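Putative Phosphate (Eubacterium rectale, PDB 3DAO) is a putative phosphatase of the haloacid dehalogenase-like hydrolase family and probably cleaves phosphate from a small organic substrate. Local coordinates at residues I83-T88 against D165-T170; K98-D103 against L216-D221; E104-G109 against N190-L195; A196-G199 against V203-N206. One frame throughout, in Å; residues are numbered along the deposited sequence. Where two conformers were deposited one is given.

Contact 1: I83-T88 against D165-T170; sequences ITDGGT and DIIKFT
Ile167 drives its CD1 methyl into the angle between Asp85 and Thr88. It carries the largest share of the buried surface. Ile167 CD1 lies over the flat face of the Asp85 carboxylate, with Asp85 CG 3.6 Å below it. Ile167 CD1 also comes 3.3 Å from Thr88 OG1. Ile167 CG1 sits between the backbone N and the carbonyl carbon (chi1 61°), which aims the branch at the loop. On the other branch, Ile167 CG2 rests 4.1 Å from Thr88 CB.

Asp85 OD1, Asp85 O and Thr88 OG1 bond within 84-88. Thr88 OG1 donates to Asp85 O at 3.2 Å, from above the carbonyl plane. Thr84 OG1 donates to the anti lone pair of Asp85 OD1 at 2.8 Å. Asp85 OD2 turns instead to a water, which donates a hydrogen bond to it at 2.7 Å and accepts a weak one from Lys168 NZ. Were Asp85 an alanine, Ile167 CD1 would probably lose its flat support and Lys168 its water link.

Ile167 and Lys168 form a classic beta bulge against strand 122-126. Residues 83-88 end strand 81-84 of the eight-stranded sheet and run into the loop after it. Residues 165-170 lead into strand 168-172 of the other sheet, consistent with a core-cap interface of the haloacid dehalogenase family. Ile83 packs on helix 212-222, Phe169 on helix 104-117. Asn206 of strand 202-207 touches Thr88 and Lys168.

Contact 2: K98-D103 against L216-D221; sequences KTYPMD and LSYLID
Lys98 and Tyr218 form a CH-pi contact between edge strand 96-99 and helix 212-222, in a layered alpha/beta fold of the haloacid dehalogenase type. Lys98 CB stands over one face of the Tyr218 ring, 3.9 Å from its centroid and 15° off the normal. The lysine chain then bends at chi2 (77°). CG and CD skirt the CD1-CE1 side of the ring, and the end of the chain leads away from the helix.

Tyr100 follows, just past the strand. Tyr100 OH ends 3.6 Å from Tyr218 CB, and the two side chains run obliquely to each other. Tyr100 also touches Thr214 on the same helix and Val210 in the loop before it. With alanine in place of Tyr218, the aliphatic part of Lys98 would probably lose its ring cover, and a gap is likely to open beside the Tyr100 hydroxyl.

Beyond Tyr100 the chain leaves the helix. Pro101 packs on Asn164. Met102, a selenomethionine, comes next, and Asp103 takes the N-cap position of helix 104-117. Back at the ring, the closest approach of Lys98 is from its CB to Tyr218 CZ, 3.8 Å.

Contact 3: E104-G109 against N190-L195; sequences EDIWKG and NKKAHL
Ile106 meets Lys192 and Ala193 by packing that is largely apolar. Its two branches divide the work. CG1 lies anti to the carbonyl carbon (chi1 -60°) and carries CD1 out to Lys192. There Ile106 CD1 sits 4.1 Å from Lys192 CB and 4.0 Å from the backbone Lys192 O. On the other branch, Ile106 CG2 meets the Ala193 methyl, Ala193 CB, at 4.3 Å. These are loose contacts and little surface is buried. Of the Lys192 side chain, CB does the touching. This side chain runs obliquely to that of Ile106.

The ionic interaction stays within the helix. Lys108 NZ donates to Glu104 OE2 at 2.7 Å, one turn apart, as part of a salt bridge. The carboxylate oxygen is met on its anti side, 27° out of plane. Lys108 NZ also bonds to the backbone oxygens of Thr159 and Leu161.

Helix 104-117 thus packs against the hairpin edge of the six-stranded sheet, at the start of strand 193-198. This is consistent with the alpha/beta cap of this family. Trp107 packs elsewhere, on Met102, Ile158 and Ile166. Met110, in the next turn of the helix, touches Ala193 and Leu195. Trp189 of helix 185-189 covers Ile106 and Leu195 as well.

Contact 4: A196-G199 against V203-N206; sequences AAAG and VDCN
Ala196 and Asp204 pair through two backbone hydrogen bonds. Ala196 N donates to Asp204 O at 2.8 Å. Asp204 N returns a bond to Ala196 O at 2.9 Å. This is an antiparallel hydrogen-bonded pair.

The Asp204 side chain rises on the same face of the sheet as the Ala196 methyl. At its base, Asp204 CB lies 3.8 Å from Ala196 O. CG is anti to the carbonyl carbon (chi1 -69°) and holds the carboxylate above the sheet. OD1 accepts a hydrogen bond from Thr170 OG1 on neighbouring strand 168-172. Asp204 OD2 leans toward the other strand and comes 4.2 Å from Ala198 CB. It also makes a weak hydrogen bond to a bound pentaethylene glycol, probably left from crystallisation. The two oxygens therefore have different surroundings, and the Thr170 bond is likely to limit rotation of the group.

The next pair, Ala197 with Val203, is non-hydrogen-bonded. The CA atoms of Ala197 and Val203 are 4.2 Å apart. Ala197 CB meets Val203 CG2 at 4.5 Å on the opposite face. Helix 177-181 packs on that face, where Cys177 and Cys181 touch Val203 and Glu178 touches Ala197.

The segments 196-198 and 203-206 are antiparallel, with 145° between their N-to-C directions. They belong to strands 193-198 and 202-207. Together these strands form a beta hairpin at the edge of the six-stranded sheet, with 193-198 outermost.

Overall arrangement
Contact 1 joins the two sheets. Contact 2 packs an edge strand of the eight-stranded sheet on helix 212-222. Contacts 3 and 4 lie in and around the six-stranded sheet, consistent with the cap domain of this family. The centres of contacts 1 and 2 are 11 Å apart. Backbone bonds join them: Thr88 O to Tyr100 N and Ile166 O to Met102 N, each 2.8 Å. Between contacts 1 and 4, Ile167 O meets Asn206 ND2 at 2.8 Å. Contacts 3 and 4 share strand 193-198. The nearest side-chain atoms of Asp85 and Asp204 are about 4 and 3 Å from bound pentaethylene glycol, possibly marking the interdomain cleft. A DxDx(T/V)-type pattern, Asp27, Asp29 and Thr31, probably marks the active site.

Contact 1: I83-T88 against D165-T170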
loop_
_atom_site.group_PDB
_atom_site.type_symbol
_atom_site.label_atom_id
_atom_site.label_comp_id
_atom_site.label_asym_id
_atom_site.label_seq_id
_atom_site.Cartn_x
_atom_site.Cartn_y
_atom_site.Cartn_z
ATOM N N ILE A 83 2.486 -5.349 -5.536
ATOM C CA ILE A 83 3.057 -4.185 -4.868
ATOM C C ILE A 83 2.230 -4.057 -3.585
ATOM O O ILE A 83 0.998 -3.949 -3.617
ATOM C CB ILE A 83 3.063 -2.916 -5.733
ATOM C CG1 ILE A 83 4.022 -3.078 -6.921
ATOM C CG2 ILE A 83 3.476 -1.683 -4.859
ATOM C CD1 ILE A 83 3.879 -2.012 -7.995
ATOM N N THR A 84 2.918 -4.107 -2.445
ATOM C CA THR A 84 2.245 -4.175 -1.164
ATOM C C THR A 84 2.656 -3.048 -0.245
ATOM O O THR A 84 3.638 -2.347 -0.478
ATOM C CB THR A 84 2.586 -5.518 -0.422
ATOM O OG1 THR A 84 3.877 -5.453 0.215
ATOM C CG2 THR A 84 2.545 -6.737 -1.382
ATOM N N ASP A 85 1.856 -2.880 0.792
ATOM C CA ASP A 85 2.222 -1.954 1.889
ATOM C C ASP A 85 2.522 -0.566 1.392
ATOM O O ASP A 85 3.457 0.116 1.883
ATOM C CB ASP A 85 3.401 -2.501 2.702
ATOM C CG ASP A 85 3.059 -3.758 3.469
ATOM O OD1 ASP A 85 3.184 -4.850 2.895
ATOM O OD2 ASP A 85 2.665 -3.649 4.658
ATOM N N GLY A 86 1.761 -0.185 0.381
ATOM C CA GLY A 86 1.801 1.144 -0.205
ATOM C C GLY A 86 3.017 1.426 -1.054
ATOM O O GLY A 86 3.363 2.583 -1.302
ATOM N N GLY A 87 3.667 0.379 -1.518
ATOM C CA GLY A 87 4.845 0.573 -2.366
ATOM C C GLY A 87 6.196 0.256 -1.757
ATOM O O GLY A 87 7.217 0.521 -2.371
ATOM N N THR A 88 6.212 -0.355 -0.575
ATOM C CA THR A 88 7.459 -0.671 0.115
ATOM C C THR A 88 7.996 -2.063 -0.221
ATOM O O THR A 88 9.159 -2.388 0.055
ATOM C CB THR A 88 7.325 -0.553 1.646
ATOM O OG1 THR A 88 6.238 -1.365 2.111
ATOM C CG2 THR A 88 7.139 0.913 2.077
ATOM N N ASP A 165 14.547 -5.359 7.399
ATOM C CA ASP A 165 13.265 -5.295 6.700
ATOM C C ASP A 165 12.159 -4.493 7.368
ATOM O O ASP A 165 11.006 -4.851 7.238
ATOM C CB ASP A 165 12.755 -6.708 6.440
ATOM C CG ASP A 165 12.513 -7.511 7.705
ATOM O OD1 ASP A 165 12.862 -7.047 8.812
ATOM O OD2 ASP A 165 11.953 -8.632 7.604
ATOM N N ILE A 166 12.531 -3.456 8.112
ATOM C CA ILE A 166 11.530 -2.526 8.672
ATOM C C ILE A 166 11.087 -1.618 7.535
ATOM O O ILE A 166 11.853 -0.799 6.991
ATOM C CB ILE A 166 12.052 -1.732 9.900
ATOM C CG1 ILE A 166 12.452 -2.701 11.028
ATOM C CG2 ILE A 166 11.002 -0.769 10.362
ATOM C CD1 ILE A 166 11.405 -3.642 11.467
ATOM N N ILE A 167 9.817 -1.779 7.163
ATOM C CA ILE A 167 9.231 -1.049 6.058
ATOM C C ILE A 167 8.309 0.073 6.484
ATOM O O ILE A 167 7.991 0.971 5.697
ATOM C CB ILE A 167 8.505 -1.994 5.019
ATOM C CG1 ILE A 167 7.361 -2.772 5.676
ATOM C CG2 ILE A 167 9.558 -2.859 4.243
ATOM C CD1 ILE A 167 6.458 -3.497 4.659
ATOM N N LYS A 168 7.953 0.079 7.766
ATOM C CA LYS A 168 7.068 1.145 8.281
ATOM C C LYS A 168 7.240 1.312 9.783
ATOM O O LYS A 168 7.396 0.347 10.494
ATOM C CB LYS A 168 5.605 0.824 8.002
ATOM C CG LYS A 168 4.618 1.902 8.534
ATOM C CD LYS A 168 3.192 1.621 8.128
ATOM C CE LYS A 168 2.641 0.366 8.792
ATOM N NZ LYS A 168 1.187 0.175 8.410
ATOM N N PHE A 169 7.263 2.570 10.197
ATOM C CA PHE A 169 7.266 2.939 11.604
ATOM C C PHE A 169 6.023 3.800 11.773
ATOM O O PHE A 169 5.817 4.777 11.046
ATOM C CB PHE A 169 8.517 3.703 12.007
ATOM C CG PHE A 169 8.463 4.222 13.441
ATOM C CD1 PHE A 169 8.953 3.483 14.471
ATOM C CD2 PHE A 169 7.917 5.456 13.719
ATOM C CE1 PHE A 169 8.886 3.936 15.781
ATOM C CE2 PHE A 169 7.873 5.923 15.031
ATOM C CZ PHE A 169 8.368 5.147 16.049
ATOM N N THR A 170 5.200 3.416 12.733
ATOM C CA THR A 170 3.935 4.062 12.968
ATOM C C THR A 170 3.752 4.540 14.399
ATOM O O THR A 170 4.007 3.802 15.357
ATOM C CB THR A 170 2.797 3.061 12.668
ATOM O OG1 THR A 170 2.815 2.736 11.259
ATOM C CG2 THR A 170 1.412 3.635 13.027
HETATM O O HOH W 1 2.567 -1.134 5.695
#

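Contact 2: K98-D103 against L216-D221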
loop_
_atom_site.group_PDB
_atom_site.type_symbol
_atom_site.label_atom_id
_atom_site.label_comp_id
_atom_site.label_asym_id
_atom_site.label_seq_id
_atom_site.Cartn_x
_atom_site.Cartn_y
_atom_site.Cartn_z
ATOM N N LYS A 98 12.015 -6.484 -4.833
ATOM C CA LYS A 98 12.534 -5.232 -4.312
ATOM C C LYS A 98 11.800 -4.812 -3.061
ATOM O O LYS A 98 10.573 -4.850 -3.027
ATOM C CB LYS A 98 12.306 -4.178 -5.388
ATOM C CG LYS A 98 12.618 -2.740 -5.020
ATOM C CD LYS A 98 14.059 -2.468 -5.038
ATOM C CE LYS A 98 14.311 -0.983 -5.000
ATOM N NZ LYS A 98 15.739 -0.684 -4.779
ATOM N N THR A 99 12.551 -4.407 -2.048
ATOM C CA THR A 99 11.962 -3.809 -0.840
ATOM C C THR A 99 12.559 -2.422 -0.646
ATOM O O THR A 99 13.643 -2.116 -1.140
ATOM C CB THR A 99 12.169 -4.652 0.408
ATOM O OG1 THR A 99 13.543 -4.632 0.776
ATOM C CG2 THR A 99 11.781 -6.097 0.172
ATOM N N TYR A 100 11.821 -1.564 0.022
ATOM C CA TYR A 100 12.273 -0.213 0.298
ATOM C C TYR A 100 12.320 -0.056 1.820
ATOM O O TYR A 100 11.457 0.552 2.432
ATOM C CB TYR A 100 11.355 0.817 -0.327
ATOM C CG TYR A 100 11.272 0.755 -1.831
ATOM C CD1 TYR A 100 10.433 -0.149 -2.482
ATOM C CD2 TYR A 100 12.034 1.603 -2.607
ATOM C CE1 TYR A 100 10.349 -0.167 -3.875
ATOM C CE2 TYR A 100 11.976 1.577 -4.004
ATOM C CZ TYR A 100 11.136 0.687 -4.625
ATOM O OH TYR A 100 11.091 0.666 -5.994
ATOM N N PRO A 101 13.313 -0.680 2.442
ATOM C CA PRO A 101 13.308 -0.607 3.899
ATOM C C PRO A 101 13.938 0.639 4.447
ATOM O O PRO A 101 14.615 1.371 3.733
ATOM C CB PRO A 101 14.134 -1.805 4.298
ATOM C CG PRO A 101 15.162 -1.935 3.188
ATOM C CD PRO A 101 14.434 -1.486 1.926
HETATM N N MSE A 102 13.659 0.885 5.721
HETATM C CA MSE A 102 14.202 2.041 6.419
HETATM C C MSE A 102 15.537 1.729 7.090
HETATM O O MSE A 102 15.724 0.657 7.722
HETATM C CB MSE A 102 13.176 2.528 7.465
HETATM C CG MSE A 102 11.781 2.657 6.853
HETATM SE SE MSE A 102 10.458 3.075 8.214
HETATM C CE MSE A 102 10.857 4.969 8.339
ATOM N N ASP A 103 16.469 2.645 6.915
ATOM C CA ASP A 103 17.768 2.525 7.585
ATOM C C ASP A 103 17.578 2.535 9.094
ATOM O O ASP A 103 16.769 3.283 9.637
ATOM C CB ASP A 103 18.724 3.650 7.230
ATOM C CG ASP A 103 20.065 3.480 7.918
ATOM O OD1 ASP A 103 20.769 2.503 7.603
ATOM O OD2 ASP A 103 20.405 4.297 8.797
ATOM N N LEU A 216 5.886 1.008 -8.802
ATOM C CA LEU A 216 5.361 0.623 -10.117
ATOM C C LEU A 216 6.383 0.903 -11.192
ATOM O O LEU A 216 6.567 0.127 -12.116
ATOM C CB LEU A 216 4.008 1.277 -10.402
ATOM C CG LEU A 216 3.241 0.771 -11.608
ATOM C CD1 LEU A 216 3.029 -0.715 -11.477
ATOM C CD2 LEU A 216 1.904 1.528 -11.789
ATOM N N SER A 217 7.096 2.012 -11.047
ATOM C CA SER A 217 8.132 2.390 -12.008
ATOM C C SER A 217 9.248 1.356 -12.058
ATOM O O SER A 217 9.831 1.094 -13.109
ATOM C CB SER A 217 8.717 3.758 -11.656
ATOM O OG SER A 217 7.731 4.747 -11.782
ATOM N N TYR A 218 9.518 0.768 -10.902
ATOM C CA TYR A 218 10.507 -0.288 -10.774
ATOM C C TYR A 218 10.159 -1.458 -11.696
ATOM O O TYR A 218 11.028 -1.993 -12.439
ATOM C CB TYR A 218 10.662 -0.754 -9.316
ATOM C CG TYR A 218 11.398 -2.039 -9.215
ATOM C CD1 TYR A 218 12.791 -2.063 -9.151
ATOM C CD2 TYR A 218 10.726 -3.256 -9.268
ATOM C CE1 TYR A 218 13.459 -3.259 -9.099
ATOM C CE2 TYR A 218 11.385 -4.438 -9.224
ATOM C CZ TYR A 218 12.757 -4.443 -9.152
ATOM O OH TYR A 218 13.389 -5.646 -9.114
ATOM N N LEU A 219 8.875 -1.829 -11.665
ATOM C CA LEU A 219 8.371 -2.911 -12.503
ATOM C C LEU A 219 8.358 -2.533 -13.970
ATOM O O LEU A 219 8.738 -3.345 -14.823
ATOM C CB LEU A 219 6.977 -3.383 -12.094
ATOM C CG LEU A 219 6.889 -4.289 -10.876
ATOM C CD1 LEU A 219 5.412 -4.644 -10.550
ATOM C CD2 LEU A 219 7.787 -5.556 -11.052
ATOM N N ILE A 220 7.914 -1.313 -14.258
ATOM C CA ILE A 220 7.825 -0.851 -15.637
ATOM C C ILE A 220 9.199 -0.950 -16.279
ATOM O O ILE A 220 9.350 -1.484 -17.388
ATOM C CB ILE A 220 7.288 0.569 -15.753
ATOM C CG1 ILE A 220 5.788 0.582 -15.423
ATOM C CG2 ILE A 220 7.499 1.078 -17.176
ATOM C CD1 ILE A 220 5.227 1.972 -15.084
ATOM N N ASP A 221 10.199 -0.501 -15.532
ATOM C CA ASP A 221 11.579 -0.525 -16.001
ATOM C C ASP A 221 12.046 -1.938 -16.148
ATOM O O ASP A 221 12.719 -2.265 -17.102
ATOM C CB ASP A 221 12.530 0.159 -15.042
ATOM C CG ASP A 221 13.989 -0.072 -15.420
ATOM O OD1 ASP A 221 14.435 0.584 -16.398
ATOM O OD2 ASP A 221 14.676 -0.902 -14.751
#

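Contact 3: E104-G109 against N190-L195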
loop_
_atom_site.group_PDB
_atom_site.type_symbol
_atom_site.label_atom_id
_atom_site.label_comp_id
_atom_site.label_asym_id
_atom_site.label_seq_id
_atom_site.Cartn_x
_atom_site.Cartn_y
_atom_site.Cartn_z
ATOM N N GLU A 104 18.354 1.690 9.749
ATOM C CA GLU A 104 18.312 1.491 11.207
ATOM C C GLU A 104 18.300 2.789 12.019
ATOM O O GLU A 104 17.557 2.908 12.995
ATOM C CB GLU A 104 19.487 0.595 11.663
ATOM C CG GLU A 104 19.357 0.089 13.084
ATOM C CD GLU A 104 20.561 -0.729 13.496
ATOM O OE1 GLU A 104 21.658 -0.381 13.012
ATOM O OE2 GLU A 104 20.408 -1.693 14.284
ATOM N N ASP A 105 19.115 3.754 11.617
ATOM C CA ASP A 105 19.208 5.069 12.284
ATOM C C ASP A 105 17.904 5.849 12.226
ATOM O O ASP A 105 17.605 6.689 13.083
ATOM C CB ASP A 105 20.304 5.959 11.658
ATOM C CG ASP A 105 21.696 5.614 12.154
ATOM O OD1 ASP A 105 21.810 4.830 13.114
ATOM O OD2 ASP A 105 22.670 6.153 11.595
ATOM N N ILE A 106 17.149 5.600 11.172
ATOM C CA ILE A 106 15.879 6.285 10.972
ATOM C C ILE A 106 14.815 5.654 11.902
ATOM O O ILE A 106 14.300 6.308 12.791
ATOM C CB ILE A 106 15.391 6.229 9.518
ATOM C CG1 ILE A 106 16.396 6.872 8.552
ATOM C CG2 ILE A 106 14.054 6.952 9.408
ATOM C CD1 ILE A 106 16.610 8.321 8.805
ATOM N N TRP A 107 14.513 4.380 11.717
ATOM C CA TRP A 107 13.415 3.775 12.545
ATOM C C TRP A 107 13.757 3.655 14.027
ATOM O O TRP A 107 12.884 3.827 14.891
ATOM C CB TRP A 107 12.875 2.437 11.973
ATOM C CG TRP A 107 13.825 1.290 11.842
ATOM C CD1 TRP A 107 14.586 1.007 10.761
ATOM C CD2 TRP A 107 14.052 0.232 12.777
ATOM N NE1 TRP A 107 15.320 -0.121 10.982
ATOM C CE2 TRP A 107 15.006 -0.636 12.200
ATOM C CE3 TRP A 107 13.561 -0.062 14.050
ATOM C CZ2 TRP A 107 15.492 -1.769 12.853
ATOM C CZ3 TRP A 107 14.022 -1.209 14.694
ATOM C CH2 TRP A 107 14.998 -2.030 14.102
ATOM N N LYS A 108 15.020 3.359 14.340
ATOM C CA LYS A 108 15.434 3.292 15.756
ATOM C C LYS A 108 15.454 4.705 16.354
ATOM O O LYS A 108 15.043 4.920 17.501
ATOM C CB LYS A 108 16.785 2.599 15.938
ATOM C CG LYS A 108 16.657 1.103 15.759
ATOM C CD LYS A 108 17.907 0.337 16.136
ATOM C CE LYS A 108 17.618 -1.160 16.035
ATOM N NZ LYS A 108 18.758 -2.038 16.446
ATOM N N GLY A 109 15.892 5.662 15.577
ATOM C CA GLY A 109 15.872 7.071 15.990
ATOM C C GLY A 109 14.447 7.554 16.304
ATOM O O GLY A 109 14.189 8.280 17.291
ATOM N N ASN A 190 10.736 14.526 8.518
ATOM C CA ASN A 190 10.044 14.631 7.232
ATOM C C ASN A 190 10.944 14.881 6.031
ATOM O O ASN A 190 10.527 14.646 4.911
ATOM C CB ASN A 190 8.857 15.574 7.298
ATOM C CG ASN A 190 9.243 16.995 7.465
ATOM O OD1 ASN A 190 10.430 17.344 7.496
ATOM N ND2 ASN A 190 8.229 17.855 7.583
ATOM N N LYS A 191 12.196 15.226 6.273
ATOM C CA LYS A 191 13.157 15.388 5.163
ATOM C C LYS A 191 14.007 14.135 5.006
ATOM O O LYS A 191 14.726 13.971 4.035
ATOM C CB LYS A 191 14.067 16.612 5.337
ATOM C CG LYS A 191 13.333 17.895 5.094
ATOM C CD LYS A 191 14.227 19.085 5.068
ATOM N N LYS A 192 13.876 13.230 5.958
ATOM C CA LYS A 192 14.697 12.045 6.026
ATOM C C LYS A 192 13.892 10.744 5.813
ATOM O O LYS A 192 14.438 9.654 5.724
ATOM C CB LYS A 192 15.372 11.965 7.401
ATOM C CG LYS A 192 16.381 13.077 7.659
ATOM C CD LYS A 192 17.331 12.725 8.799
ATOM C CE LYS A 192 16.773 13.042 10.135
ATOM N NZ LYS A 192 17.758 12.723 11.261
ATOM N N ALA A 193 12.590 10.926 5.746
ATOM C CA ALA A 193 11.637 9.846 5.570
ATOM C C ALA A 193 10.324 10.365 4.990
ATOM O O ALA A 193 10.069 11.565 4.940
ATOM C CB ALA A 193 11.379 9.130 6.924
ATOM N N HIS A 194 9.481 9.433 4.555
ATOM C CA HIS A 194 8.175 9.806 4.058
ATOM C C HIS A 194 7.146 9.652 5.180
ATOM O O HIS A 194 6.885 8.526 5.642
ATOM C CB HIS A 194 7.793 8.958 2.850
ATOM C CG HIS A 194 6.380 9.179 2.422
ATOM N ND1 HIS A 194 5.934 10.381 1.934
ATOM C CD2 HIS A 194 5.305 8.358 2.447
ATOM C CE1 HIS A 194 4.638 10.297 1.673
ATOM N NE2 HIS A 194 4.232 9.082 1.982
ATOM N N LEU A 195 6.600 10.793 5.608
ATOM C CA LEU A 195 5.637 10.869 6.734
ATOM C C LEU A 195 4.245 11.256 6.320
ATOM O O LEU A 195 4.064 12.187 5.568
ATOM C CB LEU A 195 6.090 11.897 7.794
ATOM C CG LEU A 195 7.034 11.478 8.911
ATOM C CD1 LEU A 195 8.253 10.750 8.440
ATOM C CD2 LEU A 195 7.389 12.705 9.778
#

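Contact 4: A196-G199 against V203-N206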
loop_
_atom_site.group_PDB
_atom_site.type_symbol
_atom_site.label_atom_id
_atom_site.label_comp_id
_atom_site.label_asym_id
_atom_site.label_seq_id
_atom_site.Cartn_x
_atom_site.Cartn_y
_atom_site.Cartn_z
ATOM N N ALA A 196 3.245 10.537 6.820
ATOM C CA ALA A 196 1.867 10.904 6.508
ATOM C C ALA A 196 0.926 10.613 7.664
ATOM O O ALA A 196 0.920 9.515 8.161
ATOM C CB ALA A 196 1.360 10.157 5.300
ATOM N N ALA A 197 0.131 11.600 8.055
ATOM C CA ALA A 197 -0.861 11.366 9.116
ATOM C C ALA A 197 -1.991 10.569 8.516
ATOM O O ALA A 197 -2.258 10.665 7.301
ATOM C CB ALA A 197 -1.402 12.708 9.681
ATOM N N ALA A 198 -2.639 9.771 9.374
ATOM C CA ALA A 198 -3.860 9.070 9.033
ATOM C C ALA A 198 -4.862 9.354 10.166
ATOM O O ALA A 198 -4.728 8.823 11.289
ATOM C CB ALA A 198 -3.624 7.596 8.898
ATOM N N GLY A 199 -5.842 10.199 9.868
ATOM C CA GLY A 199 -6.798 10.608 10.849
ATOM C C GLY A 199 -6.148 11.343 12.022
ATOM O O GLY A 199 -5.087 11.994 11.899
ATOM N N VAL A 203 0.339 8.356 12.653
ATOM C CA VAL A 203 1.354 8.933 11.776
ATOM C C VAL A 203 2.214 7.767 11.248
ATOM O O VAL A 203 2.887 7.074 11.994
ATOM C CB VAL A 203 2.235 10.025 12.423
ATOM C CG1 VAL A 203 3.301 10.497 11.402
ATOM C CG2 VAL A 203 1.387 11.196 12.872
ATOM N N ASP A 204 2.147 7.565 9.946
ATOM C CA ASP A 204 2.871 6.487 9.260
ATOM C C ASP A 204 4.109 7.028 8.594
ATOM O O ASP A 204 4.086 8.061 7.900
ATOM C CB ASP A 204 2.018 5.854 8.155
ATOM C CG ASP A 204 0.842 5.075 8.707
ATOM O OD1 ASP A 204 1.003 4.390 9.739
ATOM O OD2 ASP A 204 -0.244 5.193 8.109
ATOM N N CYS A 205 5.174 6.296 8.794
ATOM C CA CYS A 205 6.477 6.682 8.233
ATOM C C CYS A 205 7.077 5.515 7.474
ATOM O O CYS A 205 7.167 4.405 7.964
ATOM C CB CYS A 205 7.437 7.081 9.336
ATOM S SG CYS A 205 6.756 8.101 10.691
ATOM N N ASN A 206 7.536 5.839 6.279
ATOM C CA ASN A 206 8.230 4.894 5.427
ATOM C C ASN A 206 9.513 5.542 4.960
ATOM O O ASN A 206 9.779 6.712 5.205
ATOM C CB ASN A 206 7.458 4.560 4.171
ATOM C CG ASN A 206 6.063 4.010 4.423
ATOM O OD1 ASN A 206 5.110 4.591 3.939
ATOM N ND2 ASN A 206 5.942 2.853 5.111
#